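Local coordinates for 4-hydroxybenzoyl-CoA thioesterase (Pseudomonas sp. CBS3, PDB 1LO8), which hydrolyses 4-hydroxybenzoyl-CoA to 4-hydroxybenzoate and coenzyme A, the last step in the degradation of 4-chlorobenzoate, at residues 54-59 / 117-122. Numbering follows the deposited sequence.
Sequences RGIVGT and RVFAMN. With 4CA (4-hydroxybenzyl coenzyme A), chain B.
T59 packs between F119 and R117 of strand 107-123, and the contact is densest around it. Its CG2 lies over one face of the F119 ring, 3.7 Å from the centroid and displaced toward the rim, a CH-pi contact; I56 CG2 meets the same ring at its edge, 3.9 Å from CD1. With CG anti to its carbonyl carbon (chi1 -61°) and the chain extended as far as NE, R117 carries its guanidinium past T59, where NH1 donates in the guanidinium plane to T59 O (2.9 Å), nearly in line with the carbonyl. E115 and D32 form salt bridges with NE and NH2, so bonds at NE, NH1 and NH2 probably limit the rotation of this buried cation. A leucine in place of R117 would probably leave the T59 carbonyl without this donor and the two carboxylates without their shared counter-charge. Between the strands, V57 N donates to A120 O (2.9 Å) and A120 N to G58 O (3.1 Å).

The G55 end is the solvent side: R54, G55, M121 and N122 are partly exposed, and a water bridges G55 O and N122 N. Even here M121 makes one close local touch, its CG 3.2 Å from G55 O. R54, just past helix 47-53, turns to D135, with which its NH1 forms a salt bridge.

The tight end is also part of the substrate site: T59 N donates to the phenolic O2B of the bound 4-hydroxybenzyl-CoA (3.1 Å), and G58 CA passes 3.5 Å from that oxygen. Ring carbon C6B of the ligand lies at the edge of the R117 guanidinium, beside NH1, and V118 CG1 touches the ribose O4D. Two antiparallel strands of a hot-dog fold thus meet at the substrate pocket of this thioesterase.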
ATOM      1  N   ARG A  54      -3.484 -27.392 -10.978  1.00 37.70           N
ATOM      2  CA  ARG A  54      -4.123 -27.111 -12.245  1.00 30.94           C
ATOM      3  C   ARG A  54      -3.689 -25.913 -13.020  1.00 29.28           C
ATOM      4  O   ARG A  54      -4.308 -25.583 -14.017  1.00 31.61           O
ATOM      5  CB  ARG A  54      -5.622 -27.243 -12.153  1.00 28.01           C
ATOM      6  CG  ARG A  54      -6.230 -26.312 -11.137  1.00 39.89           C
ATOM      7  CD  ARG A  54      -7.590 -26.780 -10.616  1.00 42.91           C
ATOM      8  NE  ARG A  54      -8.642 -26.955 -11.637  1.00 32.64           N
ATOM      9  CZ  ARG A  54      -9.883 -27.382 -11.339  1.00 38.22           C
ATOM     10  NH1 ARG A  54     -10.281 -27.657 -10.110  1.00 36.03           N
ATOM     11  NH2 ARG A  54     -10.785 -27.518 -12.287  1.00 33.57           N
ATOM     12  N   GLY A  55      -2.622 -25.257 -12.580  1.00 28.04           N
ATOM     13  CA  GLY A  55      -2.095 -24.099 -13.281  1.00 25.85           C
ATOM     14  C   GLY A  55      -2.809 -22.817 -12.914  1.00 29.06           C
ATOM     15  O   GLY A  55      -2.395 -21.742 -13.329  1.00 27.58           O
ATOM     16  N   ILE A  56      -3.899 -22.920 -12.152  1.00 22.93           N
ATOM     17  CA  ILE A  56      -4.682 -21.742 -11.778  1.00 22.78           C
ATOM     18  C   ILE A  56      -3.907 -20.871 -10.791  1.00 26.66           C
ATOM     19  O   ILE A  56      -3.634 -21.268  -9.654  1.00 28.57           O
ATOM     20  CB  ILE A  56      -6.081 -22.136 -11.287  1.00 26.16           C
ATOM     21  CG1 ILE A  56      -6.918 -22.705 -12.425  1.00 22.75           C
ATOM     22  CG2 ILE A  56      -6.822 -20.950 -10.712  1.00 24.16           C
ATOM     23  CD1 ILE A  56      -8.195 -23.367 -11.888  1.00 24.33           C
ATOM     24  N   VAL A  57      -3.495 -19.693 -11.252  1.00 22.61           N
ATOM     25  CA  VAL A  57      -2.698 -18.770 -10.436  1.00 24.81           C
ATOM     26  C   VAL A  57      -3.571 -17.823  -9.640  1.00 30.96           C
ATOM     27  O   VAL A  57      -3.087 -17.110  -8.770  1.00 32.13           O
ATOM     28  CB  VAL A  57      -1.794 -17.849 -11.279  1.00 28.80           C
ATOM     29  CG1 VAL A  57      -0.862 -18.637 -12.183  1.00 32.36           C
ATOM     30  CG2 VAL A  57      -2.613 -16.865 -12.126  1.00 22.57           C
ATOM     31  N   GLY A  58      -4.854 -17.765  -9.956  1.00 31.75           N
ATOM     32  CA  GLY A  58      -5.751 -16.857  -9.236  1.00 30.42           C
ATOM     33  C   GLY A  58      -6.860 -16.393 -10.162  1.00 32.08           C
ATOM     34  O   GLY A  58      -7.099 -17.017 -11.183  1.00 24.97           O
ATOM     35  N   THR A  59      -7.511 -15.279  -9.794  1.00 29.11           N
ATOM     36  CA  THR A  59      -8.611 -14.704 -10.567  1.00 27.30           C
ATOM     37  C   THR A  59      -8.394 -13.221 -10.849  1.00 27.25           C
ATOM     38  O   THR A  59      -9.017 -12.383 -10.194  1.00 26.97           O
ATOM     39  CB  THR A  59      -9.972 -14.907  -9.870  1.00 20.69           C
ATOM     40  OG1 THR A  59      -9.934 -14.266  -8.595  1.00 25.29           O
ATOM     41  CG2 THR A  59     -10.189 -16.387  -9.617  1.00 28.87           C
ATOM     42  N   ARG A 117     -13.937 -10.796 -13.266  1.00 19.34           N
ATOM     43  CA  ARG A 117     -12.677 -11.487 -13.152  1.00 16.88           C
ATOM     44  C   ARG A 117     -12.700 -12.772 -13.946  1.00 21.07           C
ATOM     45  O   ARG A 117     -13.730 -13.202 -14.431  1.00 18.66           O
ATOM     46  CB  ARG A 117     -12.367 -11.830 -11.674  1.00 24.30           C
ATOM     47  CG  ARG A 117     -12.228 -10.649 -10.695  1.00 15.44           C
ATOM     48  CD  ARG A 117     -12.197 -11.137  -9.269  1.00  9.29           C
ATOM     49  NE  ARG A 117     -11.981 -10.054  -8.300  1.00 13.89           N
ATOM     50  CZ  ARG A 117     -10.782  -9.752  -7.816  1.00 26.64           C
ATOM     51  NH1 ARG A 117      -9.643 -10.370  -8.172  1.00 24.22           N
ATOM     52  NH2 ARG A 117     -10.700  -8.790  -6.928  1.00 20.28           N
ATOM     53  N   VAL A 118     -11.542 -13.387 -14.078  1.00 21.19           N
ATOM     54  CA  VAL A 118     -11.445 -14.676 -14.770  1.00 16.09           C
ATOM     55  C   VAL A 118     -10.460 -15.574 -14.017  1.00 21.93           C
ATOM     56  O   VAL A 118      -9.566 -15.084 -13.288  1.00 23.44           O
ATOM     57  CB  VAL A 118     -10.874 -14.514 -16.181  1.00 18.03           C
ATOM     58  CG1 VAL A 118     -11.586 -13.499 -17.029  1.00 18.62           C
ATOM     59  CG2 VAL A 118      -9.410 -14.081 -16.069  1.00 17.42           C
ATOM     60  N   PHE A 119     -10.588 -16.895 -14.233  1.00 22.65           N
ATOM     61  CA  PHE A 119      -9.637 -17.845 -13.670  1.00 21.47           C
ATOM     62  C   PHE A 119      -8.504 -17.829 -14.665  1.00 26.25           C
ATOM     63  O   PHE A 119      -8.812 -17.870 -15.835  1.00 28.45           O
ATOM     64  CB  PHE A 119     -10.201 -19.237 -13.575  1.00 21.87           C
ATOM     65  CG  PHE A 119     -11.027 -19.305 -12.337  1.00 21.77           C
ATOM     66  CD1 PHE A 119     -10.441 -19.533 -11.093  1.00 24.90           C
ATOM     67  CD2 PHE A 119     -12.403 -19.103 -12.396  1.00 21.76           C
ATOM     68  CE1 PHE A 119     -11.204 -19.574  -9.927  1.00 23.60           C
ATOM     69  CE2 PHE A 119     -13.173 -19.129 -11.229  1.00 22.24           C
ATOM     70  CZ  PHE A 119     -12.579 -19.370  -9.991  1.00 17.41           C
ATOM     71  N   ALA A 120      -7.246 -17.685 -14.228  1.00 22.67           N
ATOM     72  CA  ALA A 120      -6.176 -17.595 -15.188  1.00 25.90           C
ATOM     73  C   ALA A 120      -4.979 -18.442 -14.890  1.00 30.53           C
ATOM     74  O   ALA A 120      -4.647 -18.818 -13.777  1.00 30.60           O
ATOM     75  CB  ALA A 120      -5.619 -16.191 -15.306  1.00 26.80           C
ATOM     76  N   MET A 121      -4.263 -18.644 -15.953  1.00 26.92           N
ATOM     77  CA  MET A 121      -3.060 -19.388 -15.878  1.00 25.32           C
ATOM     78  C   MET A 121      -1.947 -18.535 -16.394  1.00 34.54           C
ATOM     79  O   MET A 121      -2.205 -17.542 -17.073  1.00 31.42           O
ATOM     80  CB  MET A 121      -3.280 -20.612 -16.752  1.00 30.40           C
ATOM     81  CG  MET A 121      -4.205 -21.488 -15.969  1.00 38.07           C
ATOM     82  SD  MET A 121      -4.318 -23.055 -16.808  1.00 53.00           S
ATOM     83  CE  MET A 121      -4.111 -22.426 -18.492  1.00 47.17           C
ATOM     84  N   ASN A 122      -0.726 -18.891 -16.047  1.00 38.72           N
ATOM     85  CA  ASN A 122       0.416 -18.145 -16.536  1.00 43.26           C
ATOM     86  C   ASN A 122       1.043 -19.035 -17.575  1.00 47.72           C
ATOM     87  O   ASN A 122       1.595 -20.073 -17.215  1.00 52.71           O
ATOM     88  CB  ASN A 122       1.507 -17.932 -15.464  1.00 44.76           C
ATOM     89  CG  ASN A 122       1.420 -16.656 -14.638  1.00 87.47           C
ATOM     90  OD1 ASN A 122       1.402 -15.553 -15.191  1.00100.00           O
ATOM     91  ND2 ASN A 122       1.375 -16.783 -13.299  1.00 60.29           N
TER
HETATM   92  N1A 4CA B 170     -15.129  -6.608 -19.470  1.00 21.03           N
HETATM   93  C2A 4CA B 170     -15.863  -7.752 -19.260  1.00 26.72           C
HETATM   94  N3A 4CA B 170     -15.504  -8.990 -19.407  1.00 33.43           N
HETATM   95  C4A 4CA B 170     -14.233  -9.071 -19.822  1.00 26.61           C
HETATM   96  C5A 4CA B 170     -13.384  -8.022 -20.099  1.00 23.29           C
HETATM   97  C6A 4CA B 170     -13.860  -6.707 -19.886  1.00 27.97           C
HETATM   98  N6A 4CA B 170     -13.165  -5.597 -20.078  1.00 28.79           N
HETATM   99  N7A 4CA B 170     -12.143  -8.495 -20.532  1.00 53.08           N
HETATM  100  C8A 4CA B 170     -12.279  -9.831 -20.518  1.00 19.49           C
HETATM  101  N9A 4CA B 170     -13.532 -10.205 -20.149  1.00 28.43           N
HETATM  102  C1D 4CA B 170     -14.079 -11.530 -20.226  1.00 39.14           C
HETATM  103  C2D 4CA B 170     -13.890 -11.856 -21.688  1.00100.00           C
HETATM  104  O2D 4CA B 170     -15.026 -11.487 -22.471  1.00 62.26           O
HETATM  105  C3D 4CA B 170     -13.884 -13.345 -21.688  1.00100.00           C
HETATM  106  O3D 4CA B 170     -15.221 -13.790 -21.724  1.00 37.92           O
HETATM  107  P3D 4CA B 170     -16.176 -14.908 -22.015  1.00 74.27           P
HETATM  108  O7A 4CA B 170     -17.231 -14.350 -22.940  1.00 86.96           O
HETATM  109  O8A 4CA B 170     -15.401 -16.055 -22.627  1.00 55.06           O
HETATM  110  O9A 4CA B 170     -16.828 -15.383 -20.747  1.00 39.16           O
HETATM  111  C4D 4CA B 170     -13.150 -13.652 -20.412  1.00 25.50           C
HETATM  112  O4D 4CA B 170     -13.201 -12.401 -19.629  1.00 42.99           O
HETATM  113  C5D 4CA B 170     -11.736 -14.049 -20.788  1.00 24.05           C
HETATM  114  O5D 4CA B 170     -11.193 -12.993 -21.604  1.00 53.55           O
HETATM  115  P1A 4CA B 170     -10.555 -13.443 -22.957  1.00 32.34           P
HETATM  116  O1A 4CA B 170     -10.362 -12.213 -23.774  1.00 91.94           O
HETATM  117  O2A 4CA B 170     -11.564 -14.335 -23.579  1.00 38.05           O
HETATM  118  O3A 4CA B 170      -9.239 -14.215 -22.732  1.00 28.55           O
HETATM  119  P2A 4CA B 170      -7.679 -13.735 -22.656  1.00 34.48           P
HETATM  120  O4A 4CA B 170      -6.902 -14.868 -22.077  1.00 35.93           O
HETATM  121  O5A 4CA B 170      -7.215 -13.488 -24.040  1.00 83.21           O
HETATM  122  O6A 4CA B 170      -7.459 -12.359 -21.793  1.00 26.03           O
HETATM  123  CBP 4CA B 170      -6.626 -11.866 -19.623  1.00 38.48           C
HETATM  124  CCP 4CA B 170      -7.703 -12.597 -20.415  1.00 35.07           C
HETATM  125  CDP 4CA B 170      -5.229 -12.504 -19.816  1.00 34.80           C
HETATM  126  CEP 4CA B 170      -7.018 -11.795 -18.144  1.00 39.53           C
HETATM  127  CAP 4CA B 170      -6.443 -10.451 -20.171  1.00 40.71           C
HETATM  128  OAP 4CA B 170      -7.665  -9.703 -19.976  1.00 24.82           O
HETATM  129  C9P 4CA B 170      -5.565  -9.632 -19.200  1.00 24.64           C
HETATM  130  O9P 4CA B 170      -4.367  -9.858 -18.998  1.00 26.07           O
HETATM  131  N8P 4CA B 170      -6.185  -8.550 -18.475  1.00 18.39           N
HETATM  132  C7P 4CA B 170      -5.230  -7.967 -17.525  1.00 18.19           C
HETATM  133  C6P 4CA B 170      -5.448  -8.588 -16.151  1.00 23.97           C
HETATM  134  C5P 4CA B 170      -4.723  -7.747 -15.074  1.00 19.62           C
HETATM  135  O5P 4CA B 170      -3.545  -7.472 -15.108  1.00 21.94           O
HETATM  136  N4P 4CA B 170      -5.552  -7.177 -14.041  1.00 16.57           N
HETATM  137  C3P 4CA B 170      -4.773  -6.410 -13.067  1.00 15.74           C
HETATM  138  C2P 4CA B 170      -4.148  -7.325 -12.010  1.00 21.64           C
HETATM  139  S1P 4CA B 170      -5.233  -8.409 -11.054  1.00 25.43           S
HETATM  140  C1B 4CA B 170      -4.233  -9.106  -9.798  1.00 12.87           C
HETATM  141  C2B 4CA B 170      -4.767 -10.334  -9.227  1.00 39.45           C
HETATM  142  C3B 4CA B 170      -4.291 -11.575  -9.703  1.00 26.27           C
HETATM  143  C4B 4CA B 170      -4.790 -12.772  -9.151  1.00 22.42           C
HETATM  144  C5B 4CA B 170      -5.747 -12.717  -8.112  1.00 21.04           C
HETATM  145  O2B 4CA B 170      -6.131 -13.872  -7.463  1.00 32.08           O
HETATM  146  C6B 4CA B 170      -6.262 -11.462  -7.680  1.00 19.92           C
HETATM  147  C7B 4CA B 170      -5.724 -10.261  -8.190  1.00 14.44           C
HETATM  148  O   HOH W   1       0.166 -21.792 -15.298  1.00 55.76           O